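Local coordinates for protein DNA ligase (Enterobacteria phage T7, PDB 1A0I) that probably seals nicks in duplex DNA, using ATP to join adjacent strand ends during phage DNA replication, at residues V294-A297 / T298-Q301; R284-M287 / D288-E292. All coordinates share one frame; numbering follows the deposited sequence.

Contact 1 (V294-A297 / T298-Q301)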
loop_
_atom_site.group_PDB
_atom_site.type_symbol
_atom_site.label_atom_id
_atom_site.label_comp_id
_atom_site.label_asym_id
_atom_site.label_seq_id
_atom_site.Cartn_x
_atom_site.Cartn_y
_atom_site.Cartn_z
ATOM N N VAL A 294 3.970 3.036 -29.761
ATOM C CA VAL A 294 2.947 2.869 -30.786
ATOM C C VAL A 294 2.993 4.050 -31.753
ATOM O O VAL A 294 3.057 3.868 -32.965
ATOM C CB VAL A 294 1.579 2.734 -30.060
ATOM C CG1 VAL A 294 0.400 2.789 -30.995
ATOM C CG2 VAL A 294 1.565 1.377 -29.392
ATOM N N LYS A 295 3.173 5.272 -31.279
ATOM C CA LYS A 295 3.130 6.464 -32.091
ATOM C C LYS A 295 4.280 6.496 -33.059
ATOM O O LYS A 295 4.039 6.826 -34.213
ATOM C CB LYS A 295 3.153 7.708 -31.194
ATOM C CG LYS A 295 3.089 9.046 -31.910
ATOM C CD LYS A 295 2.732 10.128 -30.912
ATOM C CE LYS A 295 3.728 11.284 -30.908
ATOM N NZ LYS A 295 3.962 11.866 -29.587
ATOM N N GLU A 296 5.465 6.043 -32.684
ATOM C CA GLU A 296 6.633 6.104 -33.547
ATOM C C GLU A 296 6.641 5.064 -34.649
ATOM O O GLU A 296 6.921 5.340 -35.826
ATOM C CB GLU A 296 7.886 5.928 -32.712
ATOM C CG GLU A 296 9.052 6.738 -33.248
ATOM C CD GLU A 296 9.030 8.233 -32.894
ATOM O OE1 GLU A 296 7.958 8.849 -32.787
ATOM O OE2 GLU A 296 10.133 8.771 -32.735
ATOM N N ALA A 297 6.278 3.840 -34.254
ATOM C CA ALA A 297 6.261 2.702 -35.146
ATOM C C ALA A 297 5.254 3.028 -36.244
ATOM O O ALA A 297 5.573 2.919 -37.427
ATOM C CB ALA A 297 5.846 1.454 -34.362
ATOM N N THR A 298 4.084 3.550 -35.903
ATOM C CA THR A 298 3.077 3.963 -36.850
ATOM C C THR A 298 3.538 5.181 -37.642
ATOM O O THR A 298 3.027 5.422 -38.749
ATOM C CB THR A 298 1.807 4.278 -36.091
ATOM O OG1 THR A 298 1.573 3.245 -35.139
ATOM C CG2 THR A 298 0.646 4.433 -37.061
ATOM N N LEU A 299 4.486 6.000 -37.157
ATOM C CA LEU A 299 4.960 7.116 -37.949
ATOM C C LEU A 299 5.955 6.720 -39.037
ATOM O O LEU A 299 6.468 7.593 -39.739
ATOM C CB LEU A 299 5.534 8.222 -37.034
ATOM C CG LEU A 299 4.414 8.986 -36.292
ATOM C CD1 LEU A 299 4.953 10.221 -35.606
ATOM C CD2 LEU A 299 3.348 9.403 -37.282
ATOM N N SER A 300 6.128 5.415 -39.314
ATOM C CA SER A 300 6.664 5.013 -40.602
ATOM C C SER A 300 5.467 4.562 -41.489
ATOM O O SER A 300 5.309 3.466 -42.031
ATOM C CB SER A 300 7.699 3.900 -40.452
ATOM O OG SER A 300 8.890 4.366 -41.105
ATOM N N GLN A 301 4.505 5.484 -41.451
ATOM C CA GLN A 301 3.406 5.701 -42.381
ATOM C C GLN A 301 3.197 7.230 -42.398
ATOM O O GLN A 301 2.941 7.801 -43.448
ATOM C CB GLN A 301 2.119 5.070 -41.908
ATOM C CG GLN A 301 1.887 3.691 -42.501
ATOM C CD GLN A 301 0.776 2.983 -41.772
ATOM O OE1 GLN A 301 -0.390 3.300 -41.916
ATOM N NE2 GLN A 301 1.083 2.034 -40.910
#
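The peptide group of Val-294 is the flat group that the Thr-298 side chain meets. Thr-298 N approaches the carbonyl oxygen almost head-on, whereas its hydroxyl comes in above the carbonyl plane, 36° out of it. This is the last turn of helix 285-298, the helix of an OB-fold domain, with the chain turning into a loop. The main-chain bond runs 3.1 Å from Thr-298 N to Val-294 O and is nearly straight at 168°. Thr-298 OG1 donates a second bond, 2.7 Å long, to the same Val-294 O, so both donors of one residue grip one oxygen. A first torsion of -45° makes this possible: OG1 stands beside the backbone N and opposite the carbonyl carbon, folded back along the helix. Ile-318 N adds a weak bond to the hydroxyl.

Beyond Thr-298 the pattern loosens. Leu-299 N is shared weakly between two oxygens, 3.1 Å from Lys-295 O and 2.9 Å from Glu-296 O. The Leu-299 side chain, its CG opposite the carbonyl carbon, sets CG just beyond the Lys-295 carbonyl oxygen and brings CD1 to 4.3 Å from Lys-295 CG. The ammonium of Lys-295 pairs instead with Glu-292, one turn back, while Val-294 packs on Trp-253 and Phe-304. Thr-298 and Leu-299 have the backbone angles of a type I turn, closed by a bond of 3.2 Å from Ser-300 N to Ala-297 O, the donor lying well above the carbonyl plane.

Contact 2 (R284-M287 / D288-E292)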
loop_
_atom_site.group_PDB
_atom_site.type_symbol
_atom_site.label_atom_id
_atom_site.label_comp_id
_atom_site.label_asym_id
_atom_site.label_seq_id
_atom_site.Cartn_x
_atom_site.Cartn_y
_atom_site.Cartn_z
ATOM N N ARG A 284 0.128 4.729 -15.899
ATOM C CA ARG A 284 0.089 6.064 -16.487
ATOM C C ARG A 284 1.472 6.186 -17.050
ATOM O O ARG A 284 1.614 6.377 -18.239
ATOM C CB ARG A 284 -0.013 7.291 -15.572
ATOM C CG ARG A 284 -0.439 8.552 -16.308
ATOM C CD ARG A 284 -1.943 8.723 -16.078
ATOM N NE ARG A 284 -2.266 9.092 -14.697
ATOM C CZ ARG A 284 -3.516 9.197 -14.217
ATOM N NH1 ARG A 284 -4.595 8.944 -14.985
ATOM N NH2 ARG A 284 -3.646 9.584 -12.935
ATOM N N ALA A 285 2.517 5.895 -16.279
ATOM C CA ALA A 285 3.876 5.954 -16.780
ATOM C C ALA A 285 4.040 4.862 -17.838
ATOM O O ALA A 285 4.538 5.122 -18.927
ATOM C CB ALA A 285 4.867 5.721 -15.638
ATOM N N LEU A 286 3.518 3.659 -17.622
ATOM C CA LEU A 286 3.594 2.629 -18.634
ATOM C C LEU A 286 2.653 2.992 -19.798
ATOM O O LEU A 286 3.015 2.790 -20.948
ATOM C CB LEU A 286 3.230 1.340 -17.959
ATOM C CG LEU A 286 4.126 0.118 -18.079
ATOM C CD1 LEU A 286 5.558 0.474 -17.753
ATOM C CD2 LEU A 286 3.613 -0.951 -17.132
ATOM N N MET A 287 1.462 3.559 -19.575
ATOM C CA MET A 287 0.571 4.041 -20.643
ATOM C C MET A 287 1.244 4.991 -21.622
ATOM O O MET A 287 1.313 4.703 -22.817
ATOM C CB MET A 287 -0.613 4.828 -20.126
ATOM C CG MET A 287 -1.842 4.109 -19.636
ATOM S SD MET A 287 -2.944 5.254 -18.773
ATOM C CE MET A 287 -3.396 4.187 -17.453
ATOM N N ASP A 288 1.821 6.083 -21.118
ATOM C CA ASP A 288 2.444 7.102 -21.940
ATOM C C ASP A 288 3.707 6.562 -22.579
ATOM O O ASP A 288 4.034 6.978 -23.674
ATOM C CB ASP A 288 2.700 8.337 -21.054
ATOM C CG ASP A 288 1.370 8.966 -20.571
ATOM O OD1 ASP A 288 0.711 9.666 -21.337
ATOM O OD2 ASP A 288 0.951 8.737 -19.435
ATOM N N GLU A 289 4.417 5.571 -22.024
ATOM C CA GLU A 289 5.615 4.956 -22.614
ATOM C C GLU A 289 5.205 4.068 -23.801
ATOM O O GLU A 289 5.722 4.200 -24.916
ATOM C CB GLU A 289 6.311 4.119 -21.550
ATOM C CG GLU A 289 7.773 3.756 -21.735
ATOM C CD GLU A 289 8.236 2.656 -20.771
ATOM O OE1 GLU A 289 7.939 1.473 -20.997
ATOM O OE2 GLU A 289 8.911 2.987 -19.795
ATOM N N PHE A 290 4.197 3.208 -23.611
ATOM C CA PHE A 290 3.641 2.351 -24.658
ATOM C C PHE A 290 3.032 3.122 -25.825
ATOM O O PHE A 290 3.150 2.671 -26.971
ATOM C CB PHE A 290 2.560 1.435 -24.086
ATOM C CG PHE A 290 3.067 0.376 -23.131
ATOM C CD1 PHE A 290 4.427 0.074 -23.040
ATOM C CD2 PHE A 290 2.146 -0.301 -22.349
ATOM C CE1 PHE A 290 4.868 -0.913 -22.173
ATOM C CE2 PHE A 290 2.589 -1.290 -21.480
ATOM C CZ PHE A 290 3.943 -1.595 -21.397
ATOM N N THR A 291 2.359 4.253 -25.599
ATOM C CA THR A 291 1.823 5.044 -26.697
ATOM C C THR A 291 2.953 5.605 -27.512
ATOM O O THR A 291 2.849 5.439 -28.724
ATOM C CB THR A 291 0.985 6.248 -26.279
ATOM O OG1 THR A 291 0.140 5.981 -25.172
ATOM C CG2 THR A 291 0.158 6.610 -27.491
ATOM N N GLU A 292 4.014 6.227 -26.993
ATOM C CA GLU A 292 5.138 6.732 -27.768
ATOM C C GLU A 292 5.652 5.649 -28.665
ATOM O O GLU A 292 5.658 5.868 -29.878
ATOM C CB GLU A 292 6.255 7.211 -26.837
ATOM C CG GLU A 292 6.375 8.732 -26.859
ATOM C CD GLU A 292 5.062 9.517 -26.746
ATOM O OE1 GLU A 292 4.476 9.648 -25.678
ATOM O OE2 GLU A 292 4.619 10.036 -27.766
#
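Leu-286 and Phe-290, one turn apart, make the apolar contact. Their side chains run side by side in the same direction, with Leu-286 CG 3.7 Å from Phe-290 CZ. Phe-290 has CG beside its own backbone N (chi1 -68°), a torsion that swings the ring back over the preceding turn; Leu-286 O then lies over one ring face, 3.2 Å above the plane and displaced toward the rim.

The main-chain bonds are mostly regular i to i+4. Asp-288 N reaches Arg-284 O at 2.9 Å, and Phe-290 N reaches Leu-286 O at 2.9 Å, both at 173°; Glu-289 N bonds to Ala-285 O and, weakly, to Leu-286 O.

Hydroxyl bonding adds to this at Thr-291. Its OG1 donates to Met-287 O over 2.9 Å from well above the carbonyl plane, while Thr-291 N takes the same oxygen at 3.0 Å.

Among the charged side chains, Arg-284 and Asp-288 lie alongside each other, Arg-284 CG 3.4 Å from Asp-288 OD2, but the guanidinium leads away toward Asn-260 and Glu-261, to which its links are weak.

The pattern is that of the amphipathic N-terminal part of a helix, with Arg-284 at the N-cap: Phe-290 meets the rings of Phe-267, Tyr-321 and Phe-344, as befits the helix between the third and fourth strands of an OB fold.

Both contacts belong to helix 285-298 and follow one another along it, about 14 Å apart, centre to centre. Contact 2 opens the helix and contact 1 brings it to its end, farther from the centre of the molecule. Each mixes buried and exposed residues. At 284-292 the inward side includes Phe-290 among aromatic rings of the OB-fold domain, with Met-287 and Thr-291 also buried; at 294-301 the buried residues are a valine and a threonine, and the neighbours are loops. A threonine hydroxyl doubles a helical bond in both. The backbone is mostly regular in contact 2; in contact 1 weak, shared bonds at Leu-299 give way to a turn bond from Ser-300 N to Ala-297 O.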